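Local coordinates for N-acetyltransferase domain-containing protein (Xanthomonas campestris pv. campestris, PDB 2OZH) that is of unknown specific function but probably transfers an acyl group from a coenzyme A thioester to an acceptor, as GNAT-family acetyltransferases do, at residues A[12-17]-A[40-45]; A[3-8]-A[87-92]; A[20-25]-A[76-81]; A[93-98]-A[120-125]; A[60-65]-A[70-75]. All blocks are in the same frame, centred on the assembly; numbering follows the deposited sequence.

Contact 1 of 5, residues A[12-17]-A[40-45]; sequences SLLDIG and RAIDHS. With EDO (1,2-ethanediol), chain G.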
# COMPACT_ATOMS: atom_id res chain seq x y z
N SER A 12 -5.21 16.42 -12.02
CA SER A 12 -4.89 17.63 -12.75
C SER A 12 -5.21 18.92 -11.99
O SER A 12 -4.62 19.97 -12.32
CB SER A 12 -5.57 17.66 -14.12
OG SER A 12 -6.96 17.82 -14.00
N LEU A 13 -6.12 18.87 -11.04
CA LEU A 13 -6.46 20.03 -10.21
C LEU A 13 -5.47 20.25 -9.07
O LEU A 13 -5.41 21.35 -8.53
CB LEU A 13 -7.84 19.85 -9.60
CG LEU A 13 -8.97 20.04 -10.61
CD1 LEU A 13 -10.25 19.35 -10.14
CD2 LEU A 13 -9.23 21.51 -10.84
N LEU A 14 -4.67 19.25 -8.71
CA LEU A 14 -3.77 19.41 -7.56
C LEU A 14 -2.74 20.50 -7.79
O LEU A 14 -2.23 20.66 -8.92
CB LEU A 14 -3.05 18.09 -7.27
CG LEU A 14 -3.94 16.92 -6.84
CD1 LEU A 14 -3.10 15.65 -6.81
CD2 LEU A 14 -4.60 17.17 -5.50
N ASP A 15 -2.39 21.19 -6.72
CA ASP A 15 -1.32 22.18 -6.71
C ASP A 15 -0.08 21.45 -6.22
O ASP A 15 0.16 21.33 -5.03
CB ASP A 15 -1.72 23.35 -5.82
CG ASP A 15 -0.70 24.49 -5.81
OD1 ASP A 15 0.48 24.23 -6.16
OD2 ASP A 15 -1.09 25.61 -5.39
N ILE A 16 0.70 20.89 -7.15
CA ILE A 16 1.82 20.04 -6.81
C ILE A 16 2.85 20.81 -6.02
O ILE A 16 3.43 20.27 -5.08
CB ILE A 16 2.44 19.39 -8.09
CG1 ILE A 16 1.39 18.63 -8.91
CG2 ILE A 16 3.61 18.51 -7.71
CD1 ILE A 16 0.77 17.44 -8.24
N GLY A 17 3.10 22.07 -6.38
CA GLY A 17 4.09 22.85 -5.65
C GLY A 17 3.68 23.06 -4.22
O GLY A 17 4.51 22.99 -3.30
N ARG A 40 5.83 11.65 -8.75
CA ARG A 40 5.68 10.23 -9.04
C ARG A 40 4.67 9.57 -8.10
O ARG A 40 3.82 8.78 -8.52
CB ARG A 40 7.04 9.54 -8.96
CG ARG A 40 7.01 8.07 -9.34
CD ARG A 40 8.42 7.49 -9.53
NE ARG A 40 9.13 8.27 -10.53
CZ ARG A 40 10.24 8.99 -10.33
NH1 ARG A 40 10.89 8.99 -9.18
NH2 ARG A 40 10.74 9.70 -11.35
N ALA A 41 4.76 9.90 -6.83
CA ALA A 41 3.84 9.34 -5.85
C ALA A 41 2.42 9.66 -6.23
O ALA A 41 1.54 8.80 -6.22
CB ALA A 41 4.15 9.90 -4.46
N ILE A 42 2.14 10.93 -6.54
CA ILE A 42 0.81 11.36 -6.91
C ILE A 42 0.31 10.64 -8.16
O ILE A 42 -0.84 10.21 -8.21
CB ILE A 42 0.81 12.91 -7.04
CG1 ILE A 42 0.81 13.53 -5.64
CG2 ILE A 42 -0.36 13.41 -7.89
CD1 ILE A 42 1.03 15.03 -5.60
N ASP A 43 1.21 10.49 -9.14
CA ASP A 43 0.85 9.86 -10.40
C ASP A 43 0.38 8.42 -10.19
O ASP A 43 -0.44 7.90 -10.96
CB ASP A 43 2.02 9.85 -11.35
CG ASP A 43 2.37 11.22 -11.91
OD1 ASP A 43 1.60 12.17 -11.79
OD2 ASP A 43 3.47 11.30 -12.52
N HIS A 44 0.83 7.78 -9.11
CA HIS A 44 0.52 6.36 -8.86
C HIS A 44 -0.35 6.13 -7.64
O HIS A 44 -0.42 5.02 -7.11
CB HIS A 44 1.82 5.56 -8.78
CG HIS A 44 2.56 5.56 -10.05
ND1 HIS A 44 2.19 4.77 -11.12
CD2 HIS A 44 3.62 6.31 -10.46
CE1 HIS A 44 3.01 5.01 -12.12
NE2 HIS A 44 3.88 5.94 -11.76
N SER A 45 -1.05 7.17 -7.21
CA SER A 45 -1.94 7.11 -6.09
C SER A 45 -3.30 7.64 -6.43
O SER A 45 -3.46 8.36 -7.42
CB SER A 45 -1.40 7.98 -4.94
OG SER A 45 -0.11 7.55 -4.54
C1 EDO G . 6.79 3.56 -13.54
O1 EDO G . 5.46 3.05 -13.41
C2 EDO G . 7.18 4.23 -12.23
O2 EDO G . 7.15 5.65 -12.38
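I42, near the end of helix 35-43, is the residue that L14 and I16 both reach for. With CG1 anti to the carbonyl carbon (chi1 -76°), CG2 stands anti to the backbone N, so the two branches diverge toward I16 and L14. I42 CG2 lies 3.7 Å from L14 CD1, and I42 CD1 lies 3.6 Å from I16 CD1. In both pairs the side chains run toward each other and meet methyl to methyl at their tips.

L14 and I16 flank D15, the N-cap of helix 16-26, whose OD1 takes the backbone N-H of L18. The contact therefore joins the start of one helix to the last turn of the next. C47 packs on L14 and I42, and so does I19 one turn along helix 16-26. Beyond I42 the chain leaves the helix at H44, and S45 OG donates to A41 O over 2.7 Å, from above the carbonyl plane. H44 packs edge-to-face against Y66 of the second subunit.

Between the two segments everything rests on saturated carbon. Helix placement here should thus depend on shape and the exclusion of water, while strand 55-64 meets nearby polar groups: Q56 OE1 takes D15 N, R61 NH1 donates to S45 OG.

Contact 2 of 5, residues A[3-8]-A[87-92]; sequences PHVHVS and SKALMD. With SO4 (sulfate ion), chain B.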
# COMPACT_ATOMS: atom_id res chain seq x y z
N PRO A 3 -18.86 23.32 5.91
CA PRO A 3 -17.82 23.83 5.03
C PRO A 3 -18.28 23.96 3.61
O PRO A 3 -19.05 23.14 3.12
CB PRO A 3 -16.73 22.75 5.10
CG PRO A 3 -17.42 21.53 5.40
CD PRO A 3 -18.56 21.93 6.32
N HIS A 4 -17.78 24.97 2.92
CA HIS A 4 -17.95 25.02 1.49
C HIS A 4 -16.57 24.61 0.95
O HIS A 4 -15.70 25.45 0.84
CB HIS A 4 -18.36 26.43 1.07
CG HIS A 4 -19.48 27.00 1.90
ND1 HIS A 4 -20.49 26.24 2.44
CD2 HIS A 4 -19.73 28.28 2.27
CE1 HIS A 4 -21.32 27.02 3.11
NE2 HIS A 4 -20.89 28.26 3.02
N VAL A 5 -16.40 23.33 0.64
CA VAL A 5 -15.11 22.83 0.10
C VAL A 5 -15.36 21.88 -1.03
O VAL A 5 -16.23 21.01 -0.96
CB VAL A 5 -14.23 22.17 1.20
CG1 VAL A 5 -14.93 20.95 1.81
CG2 VAL A 5 -12.85 21.80 0.72
N HIS A 6 -14.55 21.98 -2.08
CA HIS A 6 -14.67 21.05 -3.17
C HIS A 6 -13.68 19.93 -2.98
O HIS A 6 -12.49 20.18 -2.73
CB HIS A 6 -14.28 21.75 -4.48
CG HIS A 6 -15.12 22.92 -4.82
ND1 HIS A 6 -16.42 22.80 -5.26
CD2 HIS A 6 -14.85 24.24 -4.81
CE1 HIS A 6 -16.91 24.00 -5.50
NE2 HIS A 6 -15.98 24.90 -5.23
N VAL A 7 -14.11 18.66 -3.12
CA VAL A 7 -13.25 17.51 -2.99
C VAL A 7 -13.16 16.86 -4.35
O VAL A 7 -14.19 16.59 -4.99
CB VAL A 7 -13.76 16.49 -1.94
CG1 VAL A 7 -12.81 15.31 -1.88
CG2 VAL A 7 -13.83 17.18 -0.55
N SER A 8 -11.94 16.66 -4.84
CA SER A 8 -11.71 16.04 -6.12
C SER A 8 -10.68 14.94 -6.04
O SER A 8 -9.76 15.00 -5.21
CB SER A 8 -11.22 17.07 -7.11
OG SER A 8 -11.01 16.51 -8.42
N SER A 87 -10.82 18.28 6.83
CA SER A 87 -10.27 16.91 7.03
C SER A 87 -11.37 15.88 6.90
O SER A 87 -11.22 14.84 6.22
CB SER A 87 -9.63 16.71 8.42
OG SER A 87 -8.35 17.29 8.49
N LYS A 88 -12.49 16.14 7.58
CA LYS A 88 -13.61 15.24 7.57
C LYS A 88 -14.16 15.13 6.15
O LYS A 88 -14.56 14.07 5.75
CB LYS A 88 -14.72 15.72 8.53
CG LYS A 88 -16.05 14.90 8.41
CD LYS A 88 -17.21 15.48 9.23
CE LYS A 88 -18.37 14.49 9.33
NZ LYS A 88 -19.22 14.54 8.09
N ALA A 89 -14.20 16.23 5.41
CA ALA A 89 -14.73 16.17 4.05
C ALA A 89 -13.88 15.21 3.22
O ALA A 89 -14.40 14.38 2.44
CB ALA A 89 -14.79 17.55 3.40
N LEU A 90 -12.57 15.30 3.38
CA LEU A 90 -11.72 14.42 2.62
C LEU A 90 -11.83 12.97 3.10
O LEU A 90 -11.90 12.05 2.29
CB LEU A 90 -10.29 14.94 2.59
CG LEU A 90 -9.95 15.90 1.45
CD1 LEU A 90 -10.73 17.19 1.53
CD2 LEU A 90 -8.51 16.20 1.39
N MSE A 91 -11.86 12.73 4.42
CA MSE A 91 -11.99 11.38 4.91
C MSE A 91 -13.32 10.75 4.56
O MSE A 91 -13.40 9.56 4.25
CB MSE A 91 -11.81 11.34 6.43
CG MSE A 91 -10.40 11.51 6.86
SE MSE A 91 -9.16 10.19 6.16
CE MSE A 91 -9.96 8.83 6.57
N ASP A 92 -14.36 11.56 4.58
CA ASP A 92 -15.65 11.06 4.15
C ASP A 92 -15.59 10.59 2.70
O ASP A 92 -16.13 9.53 2.34
CB ASP A 92 -16.76 12.11 4.31
CG ASP A 92 -17.19 12.35 5.74
OD1 ASP A 92 -16.81 11.59 6.65
OD2 ASP A 92 -17.93 13.35 5.94
S SO4 B . -9.78 19.95 10.48
O1 SO4 B . -10.64 19.49 11.55
O2 SO4 B . -8.67 19.00 10.51
O3 SO4 B . -10.66 19.79 9.37
O4 SO4 B . -9.17 21.25 10.75
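The first strand of the sheet, 6-8, lies beside helix 86-96, whose N-terminal end follows the loop that in GNAT enzymes cradles the pyrophosphate of coenzyme A. V5 and V7 turn toward the helix and meet A89 and L90. A89 CB touches both valines, 3.8 Å from V5 CG1 and 4.1 Å from V7 CG2. V7 CG2 also approaches L90 CD1 at 3.7 Å, in the L90 conformer described here, one of two. V7 can do both because CG2 lies anti to the carbonyl carbon (chi1 179° for CG1), leaving one methyl to face two residues.

At the front of the helix S87 N donates to O3 of a sulfate at 3.0 Å, and in one of its two conformers S87 OG donates to O2. G83 N holds the same ion. Three donors at a helix N-terminus suit a doubly charged anion, and the site is consistent with a phosphate position of the cofactor. On the helix's outer side K88 NZ bridges to D92 OD2 at 2.8 Å, on the syn lone pair of that oxygen.

Strand 6-8 pairs through H6 and S8 with strand 46-52, P3 and V5 pack on Y86, V7 continues onto A93, and M91 leans on L72 of strand 69-77.

Contact 3 of 5, residues A[20-25]-A[76-81]; sequences HRTLSQ and FVLPEH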
# COMPACT_ATOMS: atom_id res chain seq x y z
N HIS A 20 4.20 19.72 -2.43
CA HIS A 20 5.62 19.52 -2.23
C HIS A 20 6.17 20.38 -1.10
O HIS A 20 6.87 19.88 -0.21
CB HIS A 20 6.37 19.83 -3.53
CG HIS A 20 7.86 19.80 -3.44
ND1 HIS A 20 8.64 20.69 -4.15
CD2 HIS A 20 8.71 19.02 -2.73
CE1 HIS A 20 9.91 20.45 -3.86
NE2 HIS A 20 9.99 19.42 -3.03
N ARG A 21 5.88 21.67 -1.11
CA ARG A 21 6.39 22.54 -0.05
C ARG A 21 5.88 22.11 1.31
O ARG A 21 6.61 22.06 2.28
CB ARG A 21 5.99 24.00 -0.34
CG ARG A 21 6.68 24.60 -1.58
CD ARG A 21 5.91 25.88 -2.18
NE ARG A 21 6.45 26.11 -3.52
CZ ARG A 21 5.79 26.17 -4.64
NH1 ARG A 21 4.45 26.20 -4.68
NH2 ARG A 21 6.48 26.17 -5.76
N THR A 22 4.59 21.80 1.37
CA THR A 22 3.95 21.40 2.63
C THR A 22 4.56 20.14 3.17
O THR A 22 4.96 20.06 4.35
CB THR A 22 2.44 21.26 2.45
OG1 THR A 22 1.85 22.53 2.12
CG2 THR A 22 1.78 20.70 3.72
N LEU A 23 4.64 19.12 2.33
CA LEU A 23 5.19 17.84 2.78
C LEU A 23 6.66 17.97 3.16
O LEU A 23 7.11 17.47 4.20
CB LEU A 23 5.01 16.76 1.70
CG LEU A 23 3.56 16.34 1.42
CD1 LEU A 23 3.55 15.27 0.38
CD2 LEU A 23 2.85 15.86 2.68
N SER A 24 7.43 18.67 2.33
CA SER A 24 8.87 18.81 2.53
C SER A 24 9.23 19.60 3.76
O SER A 24 10.22 19.32 4.42
CB SER A 24 9.50 19.52 1.33
OG SER A 24 10.92 19.64 1.53
N GLN A 25 8.45 20.63 4.03
CA GLN A 25 8.82 21.60 5.07
C GLN A 25 8.00 21.52 6.33
O GLN A 25 8.52 21.88 7.41
CB GLN A 25 8.74 23.01 4.49
CG GLN A 25 9.63 23.21 3.30
CD GLN A 25 9.48 24.54 2.64
OE1 GLN A 25 8.38 25.10 2.56
NE2 GLN A 25 10.58 25.06 2.11
N PHE A 76 -3.22 16.43 5.15
CA PHE A 76 -3.01 17.71 5.75
C PHE A 76 -4.14 18.68 5.38
O PHE A 76 -4.81 18.53 4.36
CB PHE A 76 -1.64 18.32 5.37
CG PHE A 76 -1.48 18.76 3.92
CD1 PHE A 76 -2.02 19.95 3.48
CD2 PHE A 76 -0.72 18.04 3.03
CE1 PHE A 76 -1.83 20.41 2.16
CE2 PHE A 76 -0.53 18.47 1.73
CZ PHE A 76 -1.09 19.63 1.29
N VAL A 77 -4.28 19.68 6.25
CA VAL A 77 -5.09 20.88 6.02
C VAL A 77 -4.19 22.07 6.33
O VAL A 77 -3.53 22.06 7.36
CB VAL A 77 -6.35 20.90 6.89
CG1 VAL A 77 -7.10 22.19 6.73
CG2 VAL A 77 -7.24 19.71 6.56
N LEU A 78 -4.17 23.08 5.46
CA LEU A 78 -3.35 24.26 5.72
C LEU A 78 -3.82 24.94 6.99
O LEU A 78 -5.02 24.97 7.29
CB LEU A 78 -3.36 25.20 4.54
CG LEU A 78 -2.73 24.63 3.26
CD1 LEU A 78 -2.82 25.69 2.19
CD2 LEU A 78 -1.28 24.16 3.50
N PRO A 79 -2.89 25.49 7.78
CA PRO A 79 -3.25 25.99 9.10
C PRO A 79 -4.34 27.03 9.15
O PRO A 79 -5.17 27.00 10.08
CB PRO A 79 -1.93 26.59 9.62
CG PRO A 79 -0.88 25.84 8.93
CD PRO A 79 -1.43 25.54 7.54
N GLU A 80 -4.41 27.93 8.18
CA GLU A 80 -5.43 28.97 8.22
C GLU A 80 -6.83 28.46 7.86
O GLU A 80 -7.80 29.20 7.97
CB GLU A 80 -5.05 30.17 7.34
CG GLU A 80 -5.14 29.95 5.88
CD GLU A 80 -3.88 29.35 5.22
OE1 GLU A 80 -3.02 28.68 5.89
OE2 GLU A 80 -3.78 29.56 3.99
N HIS A 81 -6.92 27.20 7.46
CA HIS A 81 -8.16 26.57 7.00
C HIS A 81 -8.63 25.49 7.95
O HIS A 81 -9.53 24.72 7.60
CB HIS A 81 -7.96 26.00 5.59
CG HIS A 81 -7.75 27.06 4.56
ND1 HIS A 81 -8.79 27.84 4.08
CD2 HIS A 81 -6.64 27.46 3.91
CE1 HIS A 81 -8.30 28.70 3.20
NE2 HIS A 81 -7.01 28.50 3.09
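T22 lays its CG2 methyl over the middle of the F76 ring. The methyl carbon stands 3.6 Å from the ring centroid and only 5° off the normal, a well-centred CH-pi contact, and CG2 is almost equally far from all six ring atoms. The two side chains come from opposite directions, T22 from helix 16-26 and F76 from the end of strand 69-77. F76 carries its ring at chi1 70°, which puts CG between the backbone N and the carbonyl carbon and brings the ring flat under the helix.

T22 has turned its two branches to different uses. OG1, anti to the carbonyl carbon, donates back to L18 O one turn earlier in the helix, and the same oxygen packs against L78 CD2 at 3.8 Å. L23, the next residue, adds a looser touch: L23 CD2 is 4.2 Å from F76 CD2, and the side chains run at about a right angle to each other.

The contact seats the first helix, 16-26, against the end of strand 69-77, just before the chain enters the loop to helix 86-96, which in GNAT enzymes binds the cofactor pyrophosphate. The backbones of F76 and L78 are bonded to F59 and V57 of strand 55-64. L23 also leans on W29, A30 and I33. A bound ethanediol lies about 4 Å from the T22 side chain.

Because L18 O satisfies T22 OG1, this oxygen can lie against L78 CD2 while the methyl takes the F76 face. Across the segments the contact relies on CH-pi interaction and dispersion.

Contact 4 of 5, residues A[93-98]-A[120-125]; sequences AVMAHP and YGFTPP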
# COMPACT_ATOMS: atom_id res chain seq x y z
N ALA A 93 -14.88 11.34 1.84
CA ALA A 93 -14.74 10.97 0.46
C ALA A 93 -13.89 9.71 0.31
O ALA A 93 -14.17 8.87 -0.55
CB ALA A 93 -14.10 12.11 -0.31
N VAL A 94 -12.84 9.59 1.11
CA VAL A 94 -12.05 8.35 1.11
C VAL A 94 -12.89 7.15 1.48
O VAL A 94 -12.85 6.10 0.80
CB VAL A 94 -10.83 8.46 2.06
CG1 VAL A 94 -10.08 7.15 2.22
CG2 VAL A 94 -9.86 9.56 1.60
N MSE A 95 -13.66 7.28 2.55
CA MSE A 95 -14.44 6.15 3.04
C MSE A 95 -15.54 5.78 2.07
O MSE A 95 -15.96 4.59 2.03
CB MSE A 95 -15.04 6.46 4.40
CG MSE A 95 -14.07 6.59 5.52
SE MSE A 95 -13.19 4.91 6.06
CE MSE A 95 -11.72 5.26 5.00
N ALA A 96 -16.03 6.74 1.29
CA ALA A 96 -17.11 6.51 0.34
C ALA A 96 -16.65 6.20 -1.07
O ALA A 96 -17.48 5.95 -1.95
CB ALA A 96 -18.09 7.73 0.30
N HIS A 97 -15.33 6.26 -1.33
CA HIS A 97 -14.91 6.19 -2.72
C HIS A 97 -15.24 4.84 -3.35
O HIS A 97 -14.97 3.81 -2.76
CB HIS A 97 -13.40 6.45 -2.83
CG HIS A 97 -12.97 6.70 -4.23
ND1 HIS A 97 -12.77 5.68 -5.14
CD2 HIS A 97 -12.79 7.86 -4.91
CE1 HIS A 97 -12.47 6.20 -6.31
NE2 HIS A 97 -12.47 7.52 -6.20
N PRO A 98 -15.79 4.82 -4.57
CA PRO A 98 -16.23 3.54 -5.10
C PRO A 98 -15.13 2.52 -5.32
O PRO A 98 -15.42 1.32 -5.41
CB PRO A 98 -16.90 3.91 -6.43
CG PRO A 98 -16.58 5.29 -6.70
CD PRO A 98 -16.13 5.95 -5.45
N TYR A 120 -13.28 6.77 12.29
CA TYR A 120 -13.52 6.19 10.98
C TYR A 120 -13.37 4.66 10.99
O TYR A 120 -13.31 4.04 9.94
CB TYR A 120 -12.55 6.82 9.97
CG TYR A 120 -12.70 8.33 9.87
CD1 TYR A 120 -13.72 8.89 9.12
CD2 TYR A 120 -11.83 9.19 10.54
CE1 TYR A 120 -13.87 10.27 9.03
CE2 TYR A 120 -11.97 10.58 10.45
CZ TYR A 120 -12.99 11.10 9.69
OH TYR A 120 -13.13 12.47 9.58
N GLY A 121 -13.30 4.06 12.18
CA GLY A 121 -13.25 2.61 12.27
C GLY A 121 -11.85 2.00 12.35
O GLY A 121 -11.71 0.79 12.47
N PHE A 122 -10.81 2.82 12.30
CA PHE A 122 -9.46 2.32 12.42
C PHE A 122 -9.20 1.90 13.86
O PHE A 122 -9.67 2.55 14.82
CB PHE A 122 -8.44 3.36 11.95
CG PHE A 122 -8.44 3.58 10.47
CD1 PHE A 122 -9.32 4.48 9.86
CD2 PHE A 122 -7.54 2.90 9.66
CE1 PHE A 122 -9.32 4.65 8.50
CE2 PHE A 122 -7.54 3.09 8.29
CZ PHE A 122 -8.41 3.96 7.71
N THR A 123 -8.44 0.83 14.03
CA THR A 123 -8.10 0.27 15.33
C THR A 123 -6.59 0.02 15.40
O THR A 123 -5.93 -0.09 14.37
CB THR A 123 -8.81 -1.09 15.57
OG1 THR A 123 -8.34 -2.06 14.63
CG2 THR A 123 -10.31 -0.95 15.44
N PRO A 124 -6.06 -0.19 16.61
CA PRO A 124 -4.71 -0.77 16.65
C PRO A 124 -4.71 -2.10 15.89
O PRO A 124 -5.75 -2.75 15.76
CB PRO A 124 -4.46 -0.98 18.15
CG PRO A 124 -5.43 -0.07 18.84
CD PRO A 124 -6.63 0.03 17.94
N PRO A 125 -3.55 -2.54 15.40
CA PRO A 125 -3.57 -3.77 14.66
C PRO A 125 -4.06 -4.96 15.41
O PRO A 125 -3.82 -5.12 16.62
CB PRO A 125 -2.11 -3.97 14.26
CG PRO A 125 -1.55 -2.57 14.25
CD PRO A 125 -2.20 -1.95 15.44
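M95, a selenomethionine, bends its chain so that its selenium lies 4.0 Å from the backbone carbonyl oxygen of Y120, a loose van der Waals approach. Chi2 (-69°) folds SE back toward that oxygen, and chi3 (95°), away from the usual staggered positions, then sets M95 CE toward F122 CE1, 4.3 Å away. Nearer the backbone M95 CG touches the Y120 ring at CD1, also 4.3 Å away, in the conformer of Y120 described here, one of two. Both rings are met obliquely, and the F122 ring has Y120 CB in its plane at the edge.

Y120 and F122 stand on either side of G121, the C-prime residue of a Schellman motif that ends helix 114-118: F122 N is bonded to Y117 O, and G121 N to A118 O. G121 has phi 94°, a backbone angle at which a side chain would be jammed against the preceding carbonyl oxygen. Here the loop after helix 114-118 meets the last turn of helix 86-96, the helix that follows the pyrophosphate-binding loop in GNAT enzymes, with V94 and M95 both packing on F106 of strand 105-109.

R134 of the second subunit donates NH1 to Y120 O and also packs on M95 and F122. T123 makes backbone hydrogen bonds to the second subunit, consistent with C-terminal arms being exchanged between the two chains. At the end of helix 86-96, Q101 NE2 is bonded to M95 O and H97 O.

Contact 5 of 5, residues A[60-65]-A[70-75]; sequences ARVISD and AYLGDV. With EDO (1,2-ethanediol), chain E.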
# COMPACT_ATOMS: atom_id res chain seq x y z
N ALA A 60 -5.24 14.43 0.88
CA ALA A 60 -5.08 13.08 1.43
C ALA A 60 -4.73 12.18 0.29
O ALA A 60 -5.16 12.40 -0.83
CB ALA A 60 -6.39 12.60 2.10
N ARG A 61 -3.94 11.15 0.56
CA ARG A 61 -3.43 10.30 -0.49
C ARG A 61 -3.57 8.82 -0.13
O ARG A 61 -3.24 8.44 0.99
CB ARG A 61 -1.96 10.62 -0.80
CG ARG A 61 -1.43 9.89 -2.02
CD ARG A 61 -0.13 10.49 -2.52
NE ARG A 61 0.97 10.33 -1.59
CZ ARG A 61 1.82 9.32 -1.60
NH1 ARG A 61 1.64 8.28 -2.41
NH2 ARG A 61 2.87 9.34 -0.82
N VAL A 62 -4.07 8.04 -1.06
CA VAL A 62 -4.29 6.62 -0.86
C VAL A 62 -3.50 5.81 -1.89
O VAL A 62 -3.59 6.07 -3.08
CB VAL A 62 -5.80 6.29 -0.92
CG1 VAL A 62 -6.04 4.78 -0.79
CG2 VAL A 62 -6.56 7.05 0.14
N ILE A 63 -2.76 4.80 -1.43
CA ILE A 63 -2.09 3.86 -2.31
C ILE A 63 -2.89 2.55 -2.16
O ILE A 63 -3.04 2.05 -1.06
CB ILE A 63 -0.64 3.63 -1.88
CG1 ILE A 63 0.11 4.97 -1.88
CG2 ILE A 63 0.03 2.65 -2.82
CD1 ILE A 63 1.50 4.87 -1.28
N SER A 64 -3.37 2.00 -3.27
CA SER A 64 -4.27 0.85 -3.20
C SER A 64 -4.26 0.06 -4.46
O SER A 64 -3.94 0.58 -5.53
CB SER A 64 -5.68 1.37 -2.96
OG SER A 64 -6.65 0.32 -2.80
N ASP A 65 -4.64 -1.22 -4.36
CA ASP A 65 -4.96 -2.04 -5.52
C ASP A 65 -6.43 -1.96 -5.91
O ASP A 65 -6.84 -2.64 -6.84
CB ASP A 65 -4.53 -3.48 -5.31
CG ASP A 65 -5.28 -4.18 -4.23
OD1 ASP A 65 -6.11 -3.54 -3.55
OD2 ASP A 65 -5.05 -5.41 -4.09
N ALA A 70 -5.50 -0.93 1.03
CA ALA A 70 -5.18 0.48 0.84
C ALA A 70 -4.35 0.99 2.01
O ALA A 70 -4.48 0.50 3.13
CB ALA A 70 -6.44 1.33 0.71
N TYR A 71 -3.56 2.02 1.72
CA TYR A 71 -2.74 2.72 2.70
C TYR A 71 -3.01 4.21 2.56
O TYR A 71 -2.96 4.73 1.45
CB TYR A 71 -1.24 2.42 2.45
CG TYR A 71 -0.29 3.25 3.28
CD1 TYR A 71 -0.10 3.02 4.63
CD2 TYR A 71 0.37 4.28 2.70
CE1 TYR A 71 0.78 3.84 5.37
CE2 TYR A 71 1.23 5.10 3.42
CZ TYR A 71 1.42 4.86 4.73
OH TYR A 71 2.28 5.73 5.44
N LEU A 72 -3.30 4.87 3.67
CA LEU A 72 -3.56 6.31 3.72
C LEU A 72 -2.34 7.02 4.24
O LEU A 72 -1.77 6.65 5.24
CB LEU A 72 -4.73 6.54 4.68
CG LEU A 72 -5.16 7.99 4.92
CD1 LEU A 72 -5.77 8.59 3.65
CD2 LEU A 72 -6.11 8.09 6.12
N GLY A 73 -2.01 8.13 3.60
CA GLY A 73 -0.97 9.03 4.11
C GLY A 73 -1.08 10.42 3.54
O GLY A 73 -2.00 10.75 2.79
N ASP A 74 -0.12 11.24 3.93
CA ASP A 74 0.02 12.61 3.44
C ASP A 74 -1.18 13.51 3.75
O ASP A 74 -1.40 14.49 3.07
CB ASP A 74 0.36 12.66 1.95
CG ASP A 74 1.75 12.12 1.63
OD1 ASP A 74 2.62 12.07 2.51
OD2 ASP A 74 1.98 11.86 0.43
N VAL A 75 -1.92 13.22 4.79
CA VAL A 75 -3.11 14.01 5.13
C VAL A 75 -2.70 15.33 5.71
O VAL A 75 -1.90 15.40 6.68
CB VAL A 75 -4.02 13.25 6.11
CG1 VAL A 75 -5.20 14.13 6.56
CG2 VAL A 75 -4.54 11.96 5.48
C1 EDO E . -2.64 10.11 7.47
O1 EDO E . -1.60 10.85 6.80
C2 EDO E . -2.07 9.07 8.38
O2 EDO E . -1.43 9.66 9.51
O HOH W 1 -0.81 6.99 0.94
O HOH W 2 4.91 10.63 1.63
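R61 and D74 hold each other across the strand pair. R61 NE donates to D74 OD2 at 2.7 Å, R61 NH2 to the same oxygen at 3.0 Å, so one carboxylate oxygen takes two N-H groups side-on, both from one face of its plane. The guanidinium stays in plane with that oxygen while the carboxylate is turned 44° away. The chain of R61 bends at chi3 (66°) to bring NE around. D74 OD1 meanwhile goes to W29 NE1 and to a water.

Backbone bonds carry the rest of the antiparallel pairing. R61 and G73 exchange two bonds, and I63 and Y71 exchange two more, the shortest being Y71 N to I63 O at 2.8 Å. Opposite A60 and R61 the other strand holds G73, D74 and V75. D74, with phi 61°, is the extra residue, so F59 pairs with F76 farther on. This is a beta bulge, a feature of the GNAT strand that holds the acyl-CoA; here V75 N is left to bind an ethanediol oxygen, O1, at 3.1 Å.

On one face V62, A70 and L72 pack together, V62 CG1 to A70 CB at 3.8 Å. On the other I63 CD1 lies at the edge of the Y71 ring. R61 NH1 is hydrogen-bonded to S45 OG and salt-bridged to D65 OD2 of the second subunit, and Y71 stacks on F69 of that subunit.

The V62, A70 and L72 face lies under helix 86-96, at V94 and M91, and against F106 of strand 105-109. Strand 46-52 flanks 60-65.

The hairpin of contact 5 is near the middle of the chain and the others gather round it: contact 4 at 11 Å, contact 1 at 12 Å, contact 2 at 16 Å and contact 3 at 17 Å, centre to centre. S45 OG of contact 1 probably bonds R61 NH1 of contact 5 at 2.9 Å, tying both to the dimer interface. Contacts 2 and 4 share helix 86-96, and contacts 1 and 3 share helix 16-26. Contacts 3 and 4 lie on opposite sides of the chain's centre, 22 Å apart. The sulfate at contact 2 and the ethanediol at contact 5 are separated by 12.5 Å, S to C1, and may outline part of the cofactor groove.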